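Local coordinates for aspartate aminotransferase (Leishmania major, PDB 4H51), which catalyses the pyridoxal-phosphate-dependent transfer of the amino group between L-aspartate and 2-oxoglutarate, as a homodimer, at the interface of chains A and B. Residues are numbered along the deposited sequence; one frame, centred on the assembly and turned at random. Chains: chain A/B, Aspartate aminotransferase.

Contact 1: the interface of chains A and B. Residues chain A 83-84, 86, 299, 303; chain B 30, 32-33, 51, 273.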
loop_
_atom_site.group_PDB
_atom_site.type_symbol
_atom_site.label_atom_id
_atom_site.label_comp_id
_atom_site.label_asym_id
_atom_site.label_seq_id
_atom_site.Cartn_x
_atom_site.Cartn_y
_atom_site.Cartn_z
ATOM N N TYR A 83 14.584 2.418 -0.131
ATOM C CA TYR A 83 13.311 3.087 -0.427
ATOM C C TYR A 83 13.246 3.586 -1.874
ATOM O O TYR A 83 14.192 4.154 -2.375
ATOM C CB TYR A 83 13.132 4.298 0.451
ATOM C CG TYR A 83 12.759 4.043 1.892
ATOM C CD1 TYR A 83 11.611 3.324 2.213
ATOM C CD2 TYR A 83 13.528 4.551 2.941
ATOM C CE1 TYR A 83 11.237 3.143 3.550
ATOM C CE2 TYR A 83 13.155 4.365 4.263
ATOM C CZ TYR A 83 11.980 3.649 4.549
ATOM O OH TYR A 83 11.602 3.424 5.881
ATOM N N LEU A 84 12.157 3.299 -2.551
ATOM C CA LEU A 84 11.838 4.038 -3.783
ATOM C C LEU A 84 11.484 5.479 -3.358
ATOM O O LEU A 84 11.059 5.738 -2.214
ATOM C CB LEU A 84 10.684 3.412 -4.537
ATOM C CG LEU A 84 10.894 2.022 -5.177
ATOM C CD1 LEU A 84 9.610 1.503 -5.839
ATOM C CD2 LEU A 84 12.034 2.039 -6.210
ATOM N N ILE A 86 8.858 8.565 -3.272
ATOM C CA ILE A 86 7.427 8.519 -2.916
ATOM C C ILE A 86 6.565 8.155 -4.123
ATOM O O ILE A 86 5.628 7.351 -4.044
ATOM C CB ILE A 86 6.983 9.871 -2.326
ATOM C CG1 ILE A 86 7.660 10.111 -0.979
ATOM C CG2 ILE A 86 5.462 9.949 -2.178
ATOM C CD1 ILE A 86 7.543 11.555 -0.497
ATOM N N ARG A 299 2.490 9.874 0.737
ATOM C CA ARG A 299 3.382 9.896 1.889
ATOM C C ARG A 299 2.602 9.666 3.195
ATOM O O ARG A 299 3.048 8.926 4.078
ATOM C CB ARG A 299 4.134 11.223 1.928
ATOM C CG ARG A 299 5.097 11.514 3.076
ATOM C CD ARG A 299 6.064 10.413 3.472
ATOM N NE ARG A 299 7.251 10.983 4.132
ATOM C CZ ARG A 299 8.121 10.310 4.896
ATOM N NH1 ARG A 299 7.939 9.011 5.172
ATOM N NH2 ARG A 299 9.173 10.970 5.403
ATOM N N THR A 303 4.000 5.963 2.540
ATOM C CA THR A 303 5.359 6.516 2.352
ATOM C C THR A 303 5.853 6.332 0.924
ATOM O O THR A 303 6.123 7.329 0.230
ATOM C CB THR A 303 6.365 6.033 3.399
ATOM O OG1 THR A 303 6.099 6.726 4.628
ATOM C CG2 THR A 303 7.854 6.338 2.972
ATOM N N ASP B 30 8.238 16.762 0.677
ATOM C CA ASP B 30 8.623 16.100 1.933
ATOM C C ASP B 30 10.025 16.538 2.349
ATOM O O ASP B 30 10.977 16.354 1.578
ATOM C CB ASP B 30 8.645 14.567 1.749
ATOM C CG ASP B 30 8.928 13.861 3.046
ATOM O OD1 ASP B 30 7.988 13.703 3.839
ATOM O OD2 ASP B 30 10.094 13.529 3.294
ATOM N N ILE B 32 12.362 15.455 4.647
ATOM C CA ILE B 32 13.358 14.399 4.773
ATOM C C ILE B 32 13.688 13.751 3.417
ATOM O O ILE B 32 14.867 13.616 3.086
ATOM C CB ILE B 32 12.887 13.308 5.784
ATOM C CG1 ILE B 32 12.831 13.897 7.210
ATOM C CG2 ILE B 32 13.778 12.069 5.756
ATOM C CD1 ILE B 32 14.033 14.761 7.561
ATOM N N PHE B 33 12.673 13.338 2.636
ATOM C CA PHE B 33 12.955 12.782 1.279
ATOM C C PHE B 33 13.610 13.836 0.351
ATOM O O PHE B 33 14.482 13.477 -0.493
ATOM C CB PHE B 33 11.715 12.131 0.621
ATOM C CG PHE B 33 11.508 10.683 1.004
ATOM C CD1 PHE B 33 11.265 10.315 2.344
ATOM C CD2 PHE B 33 11.556 9.667 0.041
ATOM C CE1 PHE B 33 11.070 8.980 2.699
ATOM C CE2 PHE B 33 11.353 8.331 0.399
ATOM C CZ PHE B 33 11.121 7.993 1.733
ATOM N N ILE B 51 18.137 10.215 5.638
ATOM C CA ILE B 51 17.211 9.122 5.933
ATOM C C ILE B 51 17.781 8.084 6.848
ATOM O O ILE B 51 18.943 7.707 6.711
ATOM C CB ILE B 51 16.690 8.381 4.634
ATOM C CG1 ILE B 51 15.738 9.277 3.879
ATOM C CG2 ILE B 51 15.959 7.082 4.973
ATOM C CD1 ILE B 51 15.417 8.775 2.484
ATOM N N ARG B 273 8.103 -3.056 1.761
ATOM C CA ARG B 273 6.968 -2.552 2.501
ATOM C C ARG B 273 6.243 -3.646 3.290
ATOM O O ARG B 273 5.036 -3.853 3.124
ATOM C CB ARG B 273 5.973 -1.834 1.584
ATOM C CG ARG B 273 6.569 -1.024 0.416
ATOM C CD ARG B 273 7.540 0.052 0.817
ATOM N NE ARG B 273 6.931 1.071 1.698
ATOM C CZ ARG B 273 7.352 1.426 2.900
ATOM N NH1 ARG B 273 8.439 0.851 3.436
ATOM N NH2 ARG B 273 6.661 2.332 3.592
#
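A salt bridge crosses this part of the dimer interface. NE of A:Arg299 donates to the carboxylate OD1 of B:Asp30 at 2.8 Å. The bond is nearly straight and lies in the guanidinium plane, but meets OD1 from above the carboxylate. The two planes are turned 63° apart, so they do not form a flat two-bond pair. NH2 of A:Arg299 adds weak bonds to both carboxylate oxygens. CG of A:Arg299 is anti to the backbone N (chi1 178°), and the chain then bends at chi2 (46°).

Bonds within each chain hold the pair. NH1 of A:Arg299 donates in plane to the hydroxyl OG1 of A:Thr303 at 3.0 Å, which should limit rotation of the guanidinium. B:Asp30 caps helix 31-41. Its OD2 takes the backbone N of B:Phe33 on the anti lone pair at 2.7 Å. The helix start may help to stabilise the negative charge.

The apolar contacts centre on B:Phe33, although this residue is poorly ordered. Its CE1 lies over one guanidinium face, 3.9 Å from CZ of A:Arg299. Its CZ meets methyl CG2 of A:Thr303 at 3.9 Å. CD1 of B:Ile51, from the same chain, backs the ring. The carbonyl O of A:Leu84 is a polar neighbour at its edge. CD1 of A:Ile86 touches CB of B:Asp30 at 3.9 Å.

A:Tyr83 is met at two places on its ring. CE2 meets CG2 of B:Ile51 at 4.0 Å. NH1 of B:Arg273 comes to the edge, in plane, 3.6 Å from CE1. CZ of B:Phe33 lies over one face, offset toward the rim.

Chain A gives loop 83-86, the end of helix 284-299 and the loop after it. Chain B gives the N-cap B:Asp30 and first turn of helix 31-41, with B:Ile51 and B:Arg273 from loops. B:Arg273 lies eight residues beyond the lysine that carries the cofactor (Lys265). In this family it and the tyrosine typically serve the cofactor phosphate. A:Arg299 is probably the arginine lent to the other subunit for the substrate's side-chain carboxylate, here parked on B:Asp30. The patch thus borders a shared active site.

Contact 2: the interface of chains A and B. Residues chain A 128, 131-132, 279, 281, 286, 289-290, 293; chain B 20-25.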
loop_
_atom_site.group_PDB
_atom_site.type_symbol
_atom_site.label_atom_id
_atom_site.label_comp_id
_atom_site.label_asym_id
_atom_site.label_seq_id
_atom_site.Cartn_x
_atom_site.Cartn_y
_atom_site.Cartn_z
ATOM N N LEU A 128 -7.379 12.524 -4.953
ATOM C CA LEU A 128 -6.860 13.637 -5.705
ATOM C C LEU A 128 -7.970 14.558 -6.230
ATOM O O LEU A 128 -7.883 15.782 -6.135
ATOM C CB LEU A 128 -6.026 13.104 -6.856
ATOM C CG LEU A 128 -5.467 14.137 -7.804
ATOM C CD1 LEU A 128 -4.537 15.106 -7.079
ATOM C CD2 LEU A 128 -4.739 13.477 -8.985
ATOM N N ARG A 131 -9.631 17.539 -4.448
ATOM C CA ARG A 131 -8.896 18.796 -4.428
ATOM C C ARG A 131 -9.284 19.711 -5.555
ATOM O O ARG A 131 -8.816 20.838 -5.594
ATOM C CB ARG A 131 -7.376 18.588 -4.541
ATOM C CG ARG A 131 -6.755 17.721 -3.504
ATOM C CD ARG A 131 -7.045 18.246 -2.127
ATOM N NE ARG A 131 -6.535 17.324 -1.121
ATOM C CZ ARG A 131 -5.315 17.354 -0.590
ATOM N NH1 ARG A 131 -4.395 18.257 -0.957
ATOM N NH2 ARG A 131 -5.007 16.445 0.319
ATOM N N VAL A 132 -10.073 19.216 -6.507
ATOM C CA VAL A 132 -10.430 20.010 -7.666
ATOM C C VAL A 132 -11.935 20.092 -7.849
ATOM O O VAL A 132 -12.386 20.998 -8.517
ATOM C CB VAL A 132 -9.710 19.491 -8.941
ATOM C CG1 VAL A 132 -8.178 19.697 -8.850
ATOM C CG2 VAL A 132 -9.907 18.023 -9.104
ATOM N N LEU A 279 -2.422 11.509 -15.075
ATOM C CA LEU A 279 -3.320 12.569 -15.522
ATOM C C LEU A 279 -2.717 13.288 -16.731
ATOM O O LEU A 279 -1.511 13.644 -16.709
ATOM C CB LEU A 279 -3.569 13.582 -14.425
ATOM C CG LEU A 279 -4.382 14.844 -14.784
ATOM C CD1 LEU A 279 -5.858 14.530 -14.979
ATOM C CD2 LEU A 279 -4.188 15.934 -13.727
ATOM N N LEU A 281 -2.468 16.650 -18.740
ATOM C CA LEU A 281 -2.650 18.069 -18.394
ATOM C C LEU A 281 -1.593 18.930 -19.114
ATOM O O LEU A 281 -0.402 18.674 -18.960
ATOM C CB LEU A 281 -2.547 18.252 -16.852
ATOM C CG LEU A 281 -3.061 19.579 -16.259
ATOM C CD1 LEU A 281 -4.541 19.813 -16.575
ATOM C CD2 LEU A 281 -2.860 19.642 -14.737
ATOM N N LYS A 286 1.149 23.387 -13.554
ATOM C CA LYS A 286 0.080 22.662 -12.902
ATOM C C LYS A 286 0.401 21.199 -12.771
ATOM O O LYS A 286 0.023 20.587 -11.764
ATOM C CB LYS A 286 -1.264 22.851 -13.580
ATOM C CG LYS A 286 -1.762 24.275 -13.545
ATOM C CD LYS A 286 -1.630 24.987 -12.196
ATOM C CE LYS A 286 -2.368 24.260 -11.073
ATOM N NZ LYS A 286 -2.383 25.146 -9.869
ATOM N N ASP A 289 2.380 20.932 -9.639
ATOM C CA ASP A 289 1.491 21.099 -8.497
ATOM C C ASP A 289 0.695 19.834 -8.264
ATOM O O ASP A 289 0.514 19.389 -7.119
ATOM C CB ASP A 289 0.502 22.251 -8.739
ATOM C CG ASP A 289 1.169 23.602 -8.800
ATOM O OD1 ASP A 289 2.361 23.731 -8.471
ATOM O OD2 ASP A 289 0.482 24.529 -9.236
ATOM N N VAL A 290 0.196 19.234 -9.338
ATOM C CA VAL A 290 -0.593 17.967 -9.184
ATOM C C VAL A 290 0.298 16.837 -8.641
ATOM O O VAL A 290 -0.099 16.099 -7.714
ATOM C CB VAL A 290 -1.253 17.501 -10.519
ATOM C CG1 VAL A 290 -1.732 16.052 -10.409
ATOM C CG2 VAL A 290 -2.421 18.374 -10.893
ATOM N N VAL A 293 0.686 17.110 -4.914
ATOM C CA VAL A 293 -0.508 16.623 -4.190
ATOM C C VAL A 293 -0.546 15.064 -4.174
ATOM O O VAL A 293 -0.767 14.416 -3.149
ATOM C CB VAL A 293 -1.812 17.187 -4.813
ATOM C CG1 VAL A 293 -3.038 16.511 -4.179
ATOM C CG2 VAL A 293 -1.889 18.721 -4.643
ATOM N N ARG B 20 -10.617 23.848 -14.022
ATOM C CA ARG B 20 -10.728 23.329 -12.659
ATOM C C ARG B 20 -9.400 22.800 -12.099
ATOM O O ARG B 20 -9.133 22.981 -10.906
ATOM C CB ARG B 20 -11.728 22.187 -12.547
ATOM C CG ARG B 20 -13.185 22.555 -12.774
ATOM C CD ARG B 20 -14.122 21.416 -12.328
ATOM N NE ARG B 20 -15.479 21.643 -12.819
ATOM C CZ ARG B 20 -16.433 22.295 -12.159
ATOM N NH1 ARG B 20 -16.229 22.773 -10.935
ATOM N NH2 ARG B 20 -17.619 22.431 -12.710
ATOM N N TRP B 21 -8.613 22.102 -12.924
ATOM C CA TRP B 21 -7.305 21.631 -12.499
ATOM C C TRP B 21 -6.369 22.782 -12.216
ATOM O O TRP B 21 -5.495 22.684 -11.363
ATOM C CB TRP B 21 -6.652 20.670 -13.510
ATOM C CG TRP B 21 -7.252 19.270 -13.446
ATOM C CD1 TRP B 21 -8.250 18.742 -14.277
ATOM C CD2 TRP B 21 -6.932 18.194 -12.501
ATOM N NE1 TRP B 21 -8.566 17.462 -13.899
ATOM C CE2 TRP B 21 -7.809 17.064 -12.852
ATOM C CE3 TRP B 21 -6.046 18.050 -11.427
ATOM C CZ2 TRP B 21 -7.768 15.869 -12.168
ATOM C CZ3 TRP B 21 -6.029 16.847 -10.738
ATOM C CH2 TRP B 21 -6.864 15.776 -11.094
ATOM N N GLN B 22 -6.524 23.862 -12.971
ATOM C CA GLN B 22 -5.754 25.085 -12.742
ATOM C C GLN B 22 -5.811 25.509 -11.268
ATOM O O GLN B 22 -4.838 26.015 -10.727
ATOM C CB GLN B 22 -6.237 26.215 -13.691
ATOM C CG GLN B 22 -5.227 27.335 -13.926
ATOM C CD GLN B 22 -4.012 26.899 -14.747
ATOM O OE1 GLN B 22 -4.130 26.203 -15.751
ATOM N NE2 GLN B 22 -2.833 27.335 -14.326
ATOM N N LYS B 23 -6.931 25.268 -10.604
ATOM C CA LYS B 23 -7.135 25.728 -9.245
ATOM C C LYS B 23 -6.483 24.849 -8.151
ATOM O O LYS B 23 -6.459 25.232 -6.977
ATOM C CB LYS B 23 -8.647 25.894 -9.003
ATOM N N ILE B 24 -5.933 23.685 -8.512
ATOM C CA ILE B 24 -5.324 22.808 -7.499
ATOM C C ILE B 24 -4.104 23.507 -6.847
ATOM O O ILE B 24 -3.312 24.157 -7.528
ATOM C CB ILE B 24 -4.924 21.428 -8.095
ATOM C CG1 ILE B 24 -5.054 20.328 -7.026
ATOM C CG2 ILE B 24 -3.543 21.494 -8.736
ATOM C CD1 ILE B 24 -4.683 18.955 -7.510
ATOM N N GLN B 25 -3.998 23.413 -5.532
ATOM C CA GLN B 25 -2.922 24.084 -4.794
ATOM C C GLN B 25 -1.767 23.158 -4.517
ATOM O O GLN B 25 -1.934 22.068 -3.989
ATOM C CB GLN B 25 -3.423 24.671 -3.457
ATOM C CG GLN B 25 -4.533 25.730 -3.611
ATOM C CD GLN B 25 -4.824 26.399 -2.292
ATOM O OE1 GLN B 25 -3.884 26.751 -1.571
ATOM N NE2 GLN B 25 -6.112 26.560 -1.946
HETATM O O HOH W 1 -11.103 23.029 -8.913
HETATM O O HOH W 2 -6.657 22.294 -4.167
HETATM O O HOH W 3 -14.698 22.344 -8.862
#
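B:Trp21 and B:Ile24 plug into an apolar pocket of chain A. A:Leu279 reaches the indole tip to tip and sets methyl CD2 over the six-membered ring, 3.5 Å from the ring centroid, as a CH-pi contact. CG2 of A:Val132 lies over the opposite face, offset toward the rim, and CG1 of the same residue touches CE3. CG of A:Leu128 stands at the ring edge, in plane. CG2 of A:Val290 crosses to touch CE3 of B:Trp21 at 3.7 Å. CD1 of A:Leu281 packs on CB of the tryptophan. The indole is thus held on both faces and along its rim.

B:Ile24 lies beside it. Its CG1 meets CG1 of A:Val132 at 3.7 Å and also touches CB of A:Arg131. Its CD1 touches CD1 of A:Leu128 and CG2 of A:Val293. CG1 stands at chi1 -148°, which puts CG2 in the crowded position between the backbone N and the carbonyl carbon. CG2 faces CE of A:Lys286 and CG2 of A:Val290.

A:Lys286 closes the polar side. Its chain is bent at chi2 and chi3. The ammonium NZ donates to the main-chain O of B:Gln22 at 2.7 Å, from above the carbonyl plane. It also donates to the main-chain O of B:Ile24 at 2.7 Å, in the carbonyl plane. The side-chain amide of B:Gln22 crosses the aliphatic part of the lysine.

Further out, OD2 of A:Asp289 takes NZ on its anti lone pair at 3.0 Å. A:Asp289 sits about one turn further along helix 284-299. NZ is thus gripped by two main-chain oxygens and a carboxylate. The salt bridge positions the ammonium and probably favours its charged form. Waters link the far rim. One joins the carbonyl O of A:Arg131 to the backbone N of B:Gln25. Others join the carbonyl O of A:Val132 to the main chain and guanidinium of B:Arg20.

The N-terminal arm of chain B, with helix 17-22, is thereby fastened to the other subunit. This arm exchange ties the homodimer together.

Contact 1 and contact 2 have C-alpha centres about 22 Å apart. Helix 284-299 of chain A joins them: its first part and middle serve contact 2, and its last residue serves contact 1. Chain B also runs directly from one to the other. The segment ending at B:Gln25 belongs to contact 2, and B:Asp30, a few residues on, opens contact 1. The arm is therefore held at two points along the same partner helix. Contact 1 includes the residues that by family serve the active site, whereas contact 2 fastens the N-terminal arm. By two-fold symmetry each has a twin.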